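Local atomic coordinates of nitrite oxidoreductase subunit A (Kuenenia stuttgartiensis, PDB entry 7B04), a protein that belongs to the molybdopterin oxidoreductase family and holds a molybdenum atom, two MD1 molecules and an SF4 iron/sulfur cluster. Residues D94-S99 against A106-N111; K138-W143 against Y159-R164; V521-G526 against Y543-L548. All coordinates share one frame; numbering follows the deposited sequence. Where two conformers were deposited one is given.

Interaction 1 (D94-S99 against A106-N111); sequences DHQNYS and ATRNWN
His95 and Asn111 meet where two parts of one long loop close on each other: a 3-10 turn at residues 95-97 and an ST turn that starts at Thr107, both lying between strand 85-91 and helix 116-119. ND1 of His95 donates to OD1 of Asn111 at 2.7 Å, with the acceptor at the imidazole edge and close to the ring plane. The N-H also arrives in the plane of the amide carbonyl, although ring and amide are turned 58° against each other. Trp110 reaches the same ring with its CB, 3.4 Å from His95 CG, and with its carbonyl O, which lies over one face near the rim. Its indole is nearly parallel to the imidazole but slid so far off that the two barely overlap.

Beside this pair, Gln96 lays its amide over the Arg108 guanidinium, the planes only 18° apart and Gln96 NE2 3.6 Å from Arg108 NH2. No hydrogen bond joins the two groups; NE2 of Gln96 bonds Tyr93 O, and NE of Arg108 bonds Met347 O of the neighbouring subunit B. Nearer the backbone, Gln96 CB rests on Arg108 CG at 3.4 Å. The far end of the contact is tied by Ala106 N giving to Tyr98 O at 2.8 Å.

Farther out, Arg113 bonds NE2 of His95, whose side chain lies about 9 Å from the iron/sulfur cluster. Segment 106-111 also faces subunit B, where Thr107 OG1 bonds Glu397 of that chain. Within segment 94-99, Tyr98 OH bonds OD2 of Asp94 from above the carboxylate plane, while His95 CA sits 3.9 Å above the plane of the tyrosine ring, over its centre.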
loop_
_atom_site.group_PDB
_atom_site.type_symbol
_atom_site.label_atom_id
_atom_site.label_comp_id
_atom_site.label_asym_id
_atom_site.label_seq_id
_atom_site.Cartn_x
_atom_site.Cartn_y
_atom_site.Cartn_z
ATOM N N ASP B 94 -11.677 2.932 17.992
ATOM C CA ASP B 94 -12.552 3.963 18.528
ATOM C C ASP B 94 -13.913 4.071 17.855
ATOM O O ASP B 94 -14.710 4.926 18.256
ATOM C CB ASP B 94 -11.857 5.323 18.412
ATOM C CG ASP B 94 -11.394 5.606 16.993
ATOM O OD1 ASP B 94 -11.451 4.679 16.153
ATOM O OD2 ASP B 94 -10.972 6.746 16.715
ATOM N N HIS B 95 -14.207 3.241 16.855
ATOM C CA HIS B 95 -15.413 3.450 16.061
ATOM C C HIS B 95 -16.683 3.223 16.870
ATOM O O HIS B 95 -17.708 3.857 16.592
ATOM C CB HIS B 95 -15.379 2.559 14.827
ATOM C CG HIS B 95 -14.256 2.888 13.894
ATOM N ND1 HIS B 95 -13.020 2.285 13.977
ATOM C CD2 HIS B 95 -14.175 3.773 12.873
ATOM C CE1 HIS B 95 -12.229 2.777 13.041
ATOM N NE2 HIS B 95 -12.905 3.684 12.359
ATOM N N GLN B 96 -16.644 2.313 17.847
ATOM C CA GLN B 96 -17.769 2.142 18.762
ATOM C C GLN B 96 -18.217 3.467 19.366
ATOM O O GLN B 96 -19.410 3.661 19.630
ATOM C CB GLN B 96 -17.398 1.156 19.870
ATOM C CG GLN B 96 -16.255 1.604 20.770
ATOM C CD GLN B 96 -14.896 1.192 20.241
ATOM O OE1 GLN B 96 -14.745 0.859 19.064
ATOM N NE2 GLN B 96 -13.895 1.211 21.112
ATOM N N ASN B 97 -17.281 4.385 19.597
ATOM C CA ASN B 97 -17.565 5.632 20.289
ATOM C C ASN B 97 -18.063 6.738 19.369
ATOM O O ASN B 97 -18.514 7.775 19.868
ATOM C CB ASN B 97 -16.315 6.112 21.029
ATOM C CG ASN B 97 -15.846 5.122 22.080
ATOM O OD1 ASN B 97 -16.656 4.527 22.790
ATOM N ND2 ASN B 97 -14.533 4.939 22.182
ATOM N N TYR B 98 -18.011 6.551 18.052
ATOM C CA TYR B 98 -18.462 7.605 17.151
ATOM C C TYR B 98 -19.983 7.744 17.216
ATOM O O TYR B 98 -20.707 6.745 17.224
ATOM C CB TYR B 98 -18.028 7.310 15.712
ATOM C CG TYR B 98 -16.533 7.309 15.465
ATOM C CD1 TYR B 98 -15.632 7.655 16.467
ATOM C CD2 TYR B 98 -16.024 6.966 14.220
ATOM C CE1 TYR B 98 -14.268 7.648 16.234
ATOM C CE2 TYR B 98 -14.666 6.959 13.977
ATOM C CZ TYR B 98 -13.792 7.302 14.985
ATOM O OH TYR B 98 -12.440 7.295 14.737
ATOM N N SER B 99 -20.470 8.993 17.250
ATOM C CA SER B 99 -21.897 9.290 17.386
ATOM C C SER B 99 -22.184 10.665 16.780
ATOM O O SER B 99 -21.254 11.417 16.467
ATOM C CB SER B 99 -22.323 9.199 18.853
ATOM O OG SER B 99 -21.763 10.264 19.596
ATOM N N ALA B 106 -22.034 4.597 15.986
ATOM C CA ALA B 106 -21.461 3.637 15.062
ATOM C C ALA B 106 -21.215 2.322 15.804
ATOM O O ALA B 106 -21.555 2.170 16.979
ATOM C CB ALA B 106 -20.178 4.186 14.443
ATOM N N THR B 107 -20.623 1.355 15.112
ATOM C CA THR B 107 -20.394 0.019 15.649
ATOM C C THR B 107 -18.900 -0.250 15.796
ATOM O O THR B 107 -18.058 0.487 15.277
ATOM C CB THR B 107 -21.031 -1.048 14.751
ATOM O OG1 THR B 107 -20.235 -1.220 13.572
ATOM C CG2 THR B 107 -22.430 -0.624 14.350
ATOM N N ARG B 108 -18.574 -1.326 16.521
ATOM C CA ARG B 108 -17.195 -1.797 16.543
ATOM C C ARG B 108 -16.814 -2.526 15.265
ATOM O O ARG B 108 -15.633 -2.843 15.083
ATOM C CB ARG B 108 -16.943 -2.740 17.726
ATOM C CG ARG B 108 -17.172 -2.151 19.098
ATOM C CD ARG B 108 -16.723 -3.112 20.193
ATOM N NE ARG B 108 -15.310 -2.973 20.532
ATOM C CZ ARG B 108 -14.862 -2.351 21.618
ATOM N NH1 ARG B 108 -15.719 -1.808 22.471
ATOM N NH2 ARG B 108 -13.559 -2.272 21.852
ATOM N N ASN B 109 -17.772 -2.775 14.368
ATOM C CA ASN B 109 -17.484 -3.493 13.133
ATOM C C ASN B 109 -16.691 -2.652 12.146
ATOM O O ASN B 109 -16.257 -3.176 11.115
ATOM C CB ASN B 109 -18.779 -3.960 12.473
ATOM C CG ASN B 109 -19.509 -5.015 13.282
ATOM O OD1 ASN B 109 -18.900 -5.761 14.049
ATOM N ND2 ASN B 109 -20.822 -5.083 13.113
ATOM N N TRP B 110 -16.431 -1.401 12.486
ATOM C CA TRP B 110 -15.706 -0.480 11.581
ATOM C C TRP B 110 -14.202 -0.587 11.827
ATOM O O TRP B 110 -13.448 -0.116 11.021
ATOM C CB TRP B 110 -16.194 0.944 11.856
ATOM C CG TRP B 110 -17.363 1.436 11.063
ATOM C CD1 TRP B 110 -18.659 1.442 11.454
ATOM C CD2 TRP B 110 -17.347 2.079 9.779
ATOM N NE1 TRP B 110 -19.451 2.006 10.499
ATOM C CE2 TRP B 110 -18.673 2.401 9.458
ATOM C CE3 TRP B 110 -16.349 2.400 8.862
ATOM C CZ2 TRP B 110 -19.025 3.015 8.269
ATOM C CZ3 TRP B 110 -16.699 2.985 7.675
ATOM C CH2 TRP B 110 -18.018 3.293 7.388
ATOM N N ASN B 111 -13.819 -1.258 12.904
ATOM C CA ASN B 111 -12.430 -1.409 13.398
ATOM C C ASN B 111 -11.632 -2.353 12.503
ATOM O O ASN B 111 -12.247 -3.139 11.818
ATOM C CB ASN B 111 -12.442 -1.966 14.820
ATOM C CG ASN B 111 -12.796 -0.962 15.886
ATOM O OD1 ASN B 111 -13.047 0.182 15.605
ATOM N ND2 ASN B 111 -12.827 -1.379 17.123
#

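Interaction 2 (K138-W143 against Y159-R164); sequences KGWKRW and YMFDNR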
loop_
_atom_site.group_PDB
_atom_site.type_symbol
_atom_site.label_atom_id
_atom_site.label_comp_id
_atom_site.label_asym_id
_atom_site.label_seq_id
_atom_site.Cartn_x
_atom_site.Cartn_y
_atom_site.Cartn_z
ATOM N N LYS B 138 16.703 30.042 -8.429
ATOM C CA LYS B 138 17.684 31.092 -8.689
ATOM C C LYS B 138 17.323 31.898 -9.931
ATOM O O LYS B 138 17.378 33.133 -9.920
ATOM C CB LYS B 138 19.080 30.484 -8.831
ATOM C CG LYS B 138 20.182 31.517 -9.011
ATOM C CD LYS B 138 21.540 30.863 -9.209
ATOM C CE LYS B 138 22.648 31.904 -9.242
ATOM N NZ LYS B 138 22.519 32.820 -10.410
ATOM N N GLY B 139 16.939 31.219 -11.012
ATOM C CA GLY B 139 16.615 31.939 -12.233
ATOM C C GLY B 139 15.301 32.688 -12.205
ATOM O O GLY B 139 15.001 33.401 -13.168
ATOM N N TRP B 140 14.534 32.587 -11.122
ATOM C CA TRP B 140 13.341 33.407 -10.967
ATOM C C TRP B 140 13.596 34.588 -10.050
ATOM O O TRP B 140 13.127 35.698 -10.323
ATOM C CB TRP B 140 12.174 32.581 -10.419
ATOM C CG TRP B 140 10.848 33.265 -10.581
ATOM C CD1 TRP B 140 9.955 33.092 -11.598
ATOM C CD2 TRP B 140 10.276 34.249 -9.708
ATOM N NE1 TRP B 140 8.858 33.898 -11.408
ATOM C CE2 TRP B 140 9.031 34.620 -10.256
ATOM C CE3 TRP B 140 10.692 34.849 -8.515
ATOM C CZ2 TRP B 140 8.200 35.561 -9.651
ATOM C CZ3 TRP B 140 9.868 35.786 -7.920
ATOM C CH2 TRP B 140 8.635 36.131 -8.486
ATOM N N LYS B 141 14.335 34.362 -8.963
ATOM C CA LYS B 141 14.793 35.469 -8.135
ATOM C C LYS B 141 15.673 36.407 -8.951
ATOM O O LYS B 141 15.623 37.630 -8.776
ATOM C CB LYS B 141 15.543 34.921 -6.922
ATOM C CG LYS B 141 16.093 35.965 -5.974
ATOM C CD LYS B 141 16.780 35.287 -4.800
ATOM C CE LYS B 141 17.112 36.276 -3.699
ATOM N NZ LYS B 141 18.072 37.316 -4.158
ATOM N N ARG B 142 16.491 35.845 -9.846
ATOM C CA ARG B 142 17.278 36.660 -10.767
ATOM C C ARG B 142 16.373 37.509 -11.651
ATOM O O ARG B 142 16.613 38.708 -11.841
ATOM C CB ARG B 142 18.171 35.759 -11.623
ATOM C CG ARG B 142 19.513 36.365 -12.002
ATOM C CD ARG B 142 20.282 35.467 -12.969
ATOM N NE ARG B 142 19.617 34.186 -13.201
ATOM C CZ ARG B 142 20.256 33.028 -13.344
ATOM N NH1 ARG B 142 21.579 32.987 -13.276
ATOM N NH2 ARG B 142 19.574 31.910 -13.554
ATOM N N TRP B 143 15.323 36.896 -12.201
ATOM C CA TRP B 143 14.380 37.625 -13.043
ATOM C C TRP B 143 13.647 38.700 -12.248
ATOM O O TRP B 143 13.405 39.802 -12.755
ATOM C CB TRP B 143 13.400 36.634 -13.671
ATOM C CG TRP B 143 12.338 37.243 -14.522
ATOM C CD1 TRP B 143 12.516 38.002 -15.638
ATOM C CD2 TRP B 143 10.924 37.120 -14.341
ATOM N NE1 TRP B 143 11.299 38.374 -16.157
ATOM C CE2 TRP B 143 10.305 37.843 -15.378
ATOM C CE3 TRP B 143 10.119 36.473 -13.397
ATOM C CZ2 TRP B 143 8.921 37.938 -15.499
ATOM C CZ3 TRP B 143 8.747 36.568 -13.519
ATOM C CH2 TRP B 143 8.161 37.294 -14.562
ATOM N N TYR B 159 16.949 33.252 -17.874
ATOM C CA TYR B 159 16.441 32.979 -16.537
ATOM C C TYR B 159 15.951 31.546 -16.378
ATOM O O TYR B 159 15.356 31.214 -15.348
ATOM C CB TYR B 159 15.329 33.971 -16.194
ATOM C CG TYR B 159 15.775 35.417 -16.252
ATOM C CD1 TYR B 159 16.615 35.944 -15.280
ATOM C CD2 TYR B 159 15.364 36.251 -17.284
ATOM C CE1 TYR B 159 17.029 37.262 -15.331
ATOM C CE2 TYR B 159 15.773 37.572 -17.344
ATOM C CZ TYR B 159 16.604 38.072 -16.364
ATOM O OH TYR B 159 17.013 39.384 -16.418
ATOM N N MET B 160 16.173 30.701 -17.387
ATOM C CA MET B 160 15.988 29.254 -17.277
ATOM C C MET B 160 14.531 28.885 -17.003
ATOM O O MET B 160 14.224 28.106 -16.101
ATOM C CB MET B 160 16.913 28.664 -16.209
ATOM C CG MET B 160 18.390 28.775 -16.539
ATOM S SD MET B 160 19.438 28.053 -15.264
ATOM C CE MET B 160 21.065 28.478 -15.877
ATOM N N PHE B 161 13.623 29.450 -17.800
ATOM C CA PHE B 161 12.239 28.995 -17.744
ATOM C C PHE B 161 12.028 27.767 -18.618
ATOM O O PHE B 161 11.183 26.921 -18.300
ATOM C CB PHE B 161 11.276 30.105 -18.173
ATOM C CG PHE B 161 11.126 31.218 -17.168
ATOM C CD1 PHE B 161 12.034 31.383 -16.137
ATOM C CD2 PHE B 161 10.056 32.091 -17.249
ATOM C CE1 PHE B 161 11.887 32.409 -15.221
ATOM C CE2 PHE B 161 9.904 33.109 -16.328
ATOM C CZ PHE B 161 10.819 33.269 -15.316
ATOM N N ASP B 162 12.785 27.652 -19.709
ATOM C CA ASP B 162 12.713 26.464 -20.552
ATOM C C ASP B 162 13.429 25.281 -19.915
ATOM O O ASP B 162 13.007 24.133 -20.098
ATOM C CB ASP B 162 13.303 26.756 -21.932
ATOM C CG ASP B 162 14.758 27.183 -21.870
ATOM O OD1 ASP B 162 15.241 27.518 -20.768
ATOM O OD2 ASP B 162 15.422 27.172 -22.927
ATOM N N ASN B 163 14.507 25.537 -19.179
ATOM C CA ASN B 163 15.262 24.509 -18.470
ATOM C C ASN B 163 15.229 24.850 -16.982
ATOM O O ASN B 163 16.145 25.489 -16.459
ATOM C CB ASN B 163 16.695 24.422 -19.003
ATOM C CG ASN B 163 17.436 23.201 -18.493
ATOM O OD1 ASN B 163 16.894 22.404 -17.727
ATOM N ND2 ASN B 163 18.685 23.049 -18.919
ATOM N N ARG B 164 14.166 24.419 -16.303
ATOM C CA ARG B 164 14.030 24.618 -14.866
ATOM C C ARG B 164 14.596 23.465 -14.049
ATOM O O ARG B 164 14.648 23.568 -12.818
ATOM C CB ARG B 164 12.557 24.805 -14.484
ATOM C CG ARG B 164 11.974 26.180 -14.752
ATOM C CD ARG B 164 10.617 26.305 -14.069
ATOM N NE ARG B 164 10.024 27.631 -14.207
ATOM C CZ ARG B 164 9.098 27.944 -15.111
ATOM N NH1 ARG B 164 8.659 27.023 -15.958
ATOM N NH2 ARG B 164 8.609 29.176 -15.165
#
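Gly139 and Tyr159 bring their CA atoms to 4.4 Å where helix 138-145 begins and helix 153-158 ends in a Schellman motif, with Met160 at positive phi as its C-prime residue. Gly139 CA makes a CH...O contact of 3.4 Å to Tyr159 O, an oxygen that also accepts a hydrogen bond from Arg137. No hydrogen bond links the two segments directly, and aromatic rings do most of the work.

Trp140, Trp143, Tyr159 and Phe161 form one cluster. CB of Trp143 sits over the face of the Tyr159 ring, 3.8 Å from the centroid, in a CH-pi contact. The indole and phenol planes are oblique to each other, with Tyr159 CE2 at the edge of the indole. Trp143 CG stands anti to the backbone N (chi1 178°), and Phe161 meets the indole it carries differently, as a T-shaped pair: the edge of Phe161 turns to the indole face, with CZ over it toward the rim and 3.8 Å from Trp143 CE3, the planes being 80° apart. The same CZ reaches CD1 of Trp140, also at 3.8 Å, although those two rings are nearly parallel and slid apart. One phenylalanine tip is thus shared by both tryptophans, which themselves touch, with CE3 of Trp143 over a face of Trp140. Arg164 NH2 lies over a face of the Phe161 ring, toward its rim.

The polar ends of the rings find partners beyond the two segments: Trp140 NE1 bonds Glu675 O, Trp143 NE1 bonds Pro149 O, and Tyr159 OH bonds Asp146. Around the cluster, helix 174-191 packs on both tryptophans through Tyr180 and Ile188, strand 676-681 touches Trp140, and Arg137 of strand 135-137, the strand leading straight into helix 138-145, lies against Met160 and Phe161.

Interaction 3 (V521-G526 against Y543-L548); sequences VAIHYG and YLPVML
Ile523 and Val546 have the largest buried areas in this contact, just under half of the total, where strand 521-525 of a parallel sheet packs against the short helix 544-548. The chain goes out from the strand through helical segments and returns in the parallel neighbour 558-561, so the helix belongs to a beta-alpha-beta crossover. It runs nearly antiparallel to the strand, at 159°, with the two axes 9.2 Å apart at closest approach.

Ile523 does its touching with CD1. Its CG1 stands anti to the carbonyl carbon (chi1 -57°), and the chain continues extended, bringing CD1 to 3.7 Å from Pro545 CG. The isoleucine crosses the proline at about a right angle, and the same methyl lies 4.4 Å from Val546 CB. Val546 turns its CG2 to the strand backbone, 4.1 Å from Val521 O. These are van der Waals contacts; no hydrogen bond joins the two segments.

At the C-terminal end of the strand the contact changes character. Tyr525 directs its hydroxyl at the edge of the Tyr543 ring, with OH 3.4 Å from CE1 and close to that ring's plane, the two side chains crossing at about a right angle. The hydroxyl is itself hydrogen-bonded to His280 NE2 and Ser559 OG, so two polar partners fix an oxygen that also packs against an aromatic edge. Just beyond, Gly526 touches MD1, and the Tyr525 side chain lies about 7 Å from that ligand.

In the sheet, strand 521-525 is hydrogen-bonded on one side to strand 301-304 and on the other to 558-561, whose Ser559 touches Ile523, Tyr543 and Val546. Helix 544-548 meets helix 355-368 as well, where Pro545 rests on Phe359 and Leu366, and Leu544 on Leu360 and Thr363.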
loop_
_atom_site.group_PDB
_atom_site.type_symbol
_atom_site.label_atom_id
_atom_site.label_comp_id
_atom_site.label_asym_id
_atom_site.label_seq_id
_atom_site.Cartn_x
_atom_site.Cartn_y
_atom_site.Cartn_z
ATOM N N VAL B 521 -28.841 -6.004 -5.506
ATOM C CA VAL B 521 -27.751 -6.109 -6.465
ATOM C C VAL B 521 -27.065 -4.751 -6.504
ATOM O O VAL B 521 -27.742 -3.714 -6.569
ATOM C CB VAL B 521 -28.262 -6.515 -7.860
ATOM C CG1 VAL B 521 -27.211 -6.241 -8.935
ATOM C CG2 VAL B 521 -28.686 -7.974 -7.870
ATOM N N ALA B 522 -25.736 -4.753 -6.452
ATOM C CA ALA B 522 -24.976 -3.515 -6.504
ATOM C C ALA B 522 -23.839 -3.657 -7.501
ATOM O O ALA B 522 -23.125 -4.666 -7.507
ATOM C CB ALA B 522 -24.411 -3.143 -5.128
ATOM N N ILE B 523 -23.695 -2.648 -8.356
ATOM C CA ILE B 523 -22.615 -2.573 -9.329
ATOM C C ILE B 523 -21.654 -1.498 -8.855
ATOM O O ILE B 523 -22.053 -0.344 -8.653
ATOM C CB ILE B 523 -23.134 -2.267 -10.742
ATOM C CG1 ILE B 523 -24.157 -3.316 -11.166
ATOM C CG2 ILE B 523 -21.980 -2.230 -11.723
ATOM C CD1 ILE B 523 -24.931 -2.955 -12.409
ATOM N N HIS B 524 -20.395 -1.871 -8.677
ATOM C CA HIS B 524 -19.367 -0.951 -8.222
ATOM C C HIS B 524 -18.289 -0.824 -9.283
ATOM O O HIS B 524 -17.874 -1.819 -9.891
ATOM C CB HIS B 524 -18.768 -1.401 -6.895
ATOM C CG HIS B 524 -19.708 -1.244 -5.742
ATOM N ND1 HIS B 524 -19.741 -0.118 -4.950
ATOM C CD2 HIS B 524 -20.691 -2.049 -5.284
ATOM C CE1 HIS B 524 -20.677 -0.253 -4.030
ATOM N NE2 HIS B 524 -21.270 -1.419 -4.210
ATOM N N TYR B 525 -17.840 0.410 -9.490
ATOM C CA TYR B 525 -16.856 0.706 -10.514
ATOM C C TYR B 525 -15.979 1.854 -10.060
ATOM O O TYR B 525 -16.251 2.520 -9.060
ATOM C CB TYR B 525 -17.504 1.071 -11.848
ATOM C CG TYR B 525 -18.756 1.903 -11.776
ATOM C CD1 TYR B 525 -19.986 1.309 -11.546
ATOM C CD2 TYR B 525 -18.719 3.275 -11.994
ATOM C CE1 TYR B 525 -21.133 2.053 -11.499
ATOM C CE2 TYR B 525 -19.875 4.032 -11.954
ATOM C CZ TYR B 525 -21.074 3.415 -11.705
ATOM O OH TYR B 525 -22.216 4.170 -11.665
ATOM N N GLY B 526 -14.924 2.075 -10.815
ATOM C CA GLY B 526 -13.975 3.131 -10.523
ATOM C C GLY B 526 -13.280 3.564 -11.779
ATOM O O GLY B 526 -13.840 3.497 -12.878
ATOM N N TYR B 543 -26.092 1.677 -15.148
ATOM C CA TYR B 543 -27.402 1.749 -14.510
ATOM C C TYR B 543 -28.463 0.905 -15.202
ATOM O O TYR B 543 -29.486 0.599 -14.579
ATOM C CB TYR B 543 -27.906 3.198 -14.437
ATOM C CG TYR B 543 -27.376 4.010 -13.270
ATOM C CD1 TYR B 543 -26.037 3.960 -12.908
ATOM C CD2 TYR B 543 -28.224 4.820 -12.520
ATOM C CE1 TYR B 543 -25.553 4.703 -11.842
ATOM C CE2 TYR B 543 -27.749 5.562 -11.450
ATOM C CZ TYR B 543 -26.413 5.496 -11.115
ATOM O OH TYR B 543 -25.928 6.226 -10.056
ATOM N N LEU B 544 -28.250 0.524 -16.462
ATOM C CA LEU B 544 -29.285 -0.191 -17.208
ATOM C C LEU B 544 -29.746 -1.469 -16.520
ATOM O O LEU B 544 -30.965 -1.631 -16.331
ATOM C CB LEU B 544 -28.794 -0.465 -18.634
ATOM C CG LEU B 544 -28.737 0.735 -19.577
ATOM C CD1 LEU B 544 -28.040 0.356 -20.868
ATOM C CD2 LEU B 544 -30.135 1.257 -19.857
ATOM N N PRO B 545 -28.873 -2.403 -16.123
ATOM C CA PRO B 545 -29.378 -3.611 -15.449
ATOM C C PRO B 545 -29.946 -3.333 -14.070
ATOM O O PRO B 545 -30.771 -4.118 -13.590
ATOM C CB PRO B 545 -28.144 -4.518 -15.373
ATOM C CG PRO B 545 -27.000 -3.583 -15.368
ATOM C CD PRO B 545 -27.402 -2.432 -16.245
ATOM N N VAL B 546 -29.543 -2.235 -13.428
ATOM C CA VAL B 546 -30.008 -1.934 -12.080
ATOM C C VAL B 546 -31.255 -1.053 -12.072
ATOM O O VAL B 546 -31.995 -1.054 -11.078
ATOM C CB VAL B 546 -28.871 -1.287 -11.266
ATOM C CG1 VAL B 546 -28.741 0.191 -11.581
ATOM C CG2 VAL B 546 -29.083 -1.491 -9.788
ATOM N N MET B 547 -31.516 -0.309 -13.152
ATOM C CA MET B 547 -32.769 0.431 -13.256
ATOM C C MET B 547 -33.947 -0.514 -13.445
ATOM O O MET B 547 -35.040 -0.270 -12.924
ATOM C CB MET B 547 -32.709 1.422 -14.418
ATOM C CG MET B 547 -31.830 2.633 -14.188
ATOM S SD MET B 547 -32.017 3.836 -15.518
ATOM C CE MET B 547 -31.101 3.041 -16.831
ATOM N N LEU B 548 -33.737 -1.595 -14.194
ATOM C CA LEU B 548 -34.816 -2.511 -14.533
ATOM C C LEU B 548 -35.146 -3.468 -13.394
ATOM O O LEU B 548 -36.290 -3.921 -13.285
ATOM C CB LEU B 548 -34.452 -3.287 -15.796
ATOM C CG LEU B 548 -34.223 -2.397 -17.018
ATOM C CD1 LEU B 548 -33.684 -3.197 -18.194
ATOM C CD2 LEU B 548 -35.509 -1.679 -17.395
#

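In the fold
The three contacts come in series along the chain, each closing before the next opens, and none touches another. Interactions 1 and 3 lie nearer each other, their centres 29 Å apart and nearest atoms about 12 Å. Both are close to cofactors: interaction 1 with His95 about 9 Å from the iron/sulfur cluster and against subunit B, interaction 3 where the five-stranded parallel sheet delivers Gly526 to MD1. Interaction 2 is remote, its centre 53 Å and 52 Å from theirs and across the chain's centre from interaction 3; it lies beside the seven-stranded mixed sheet. Two contacts therefore lie in the cofactor-bearing region, while the third joins a helix and a loop far from those two.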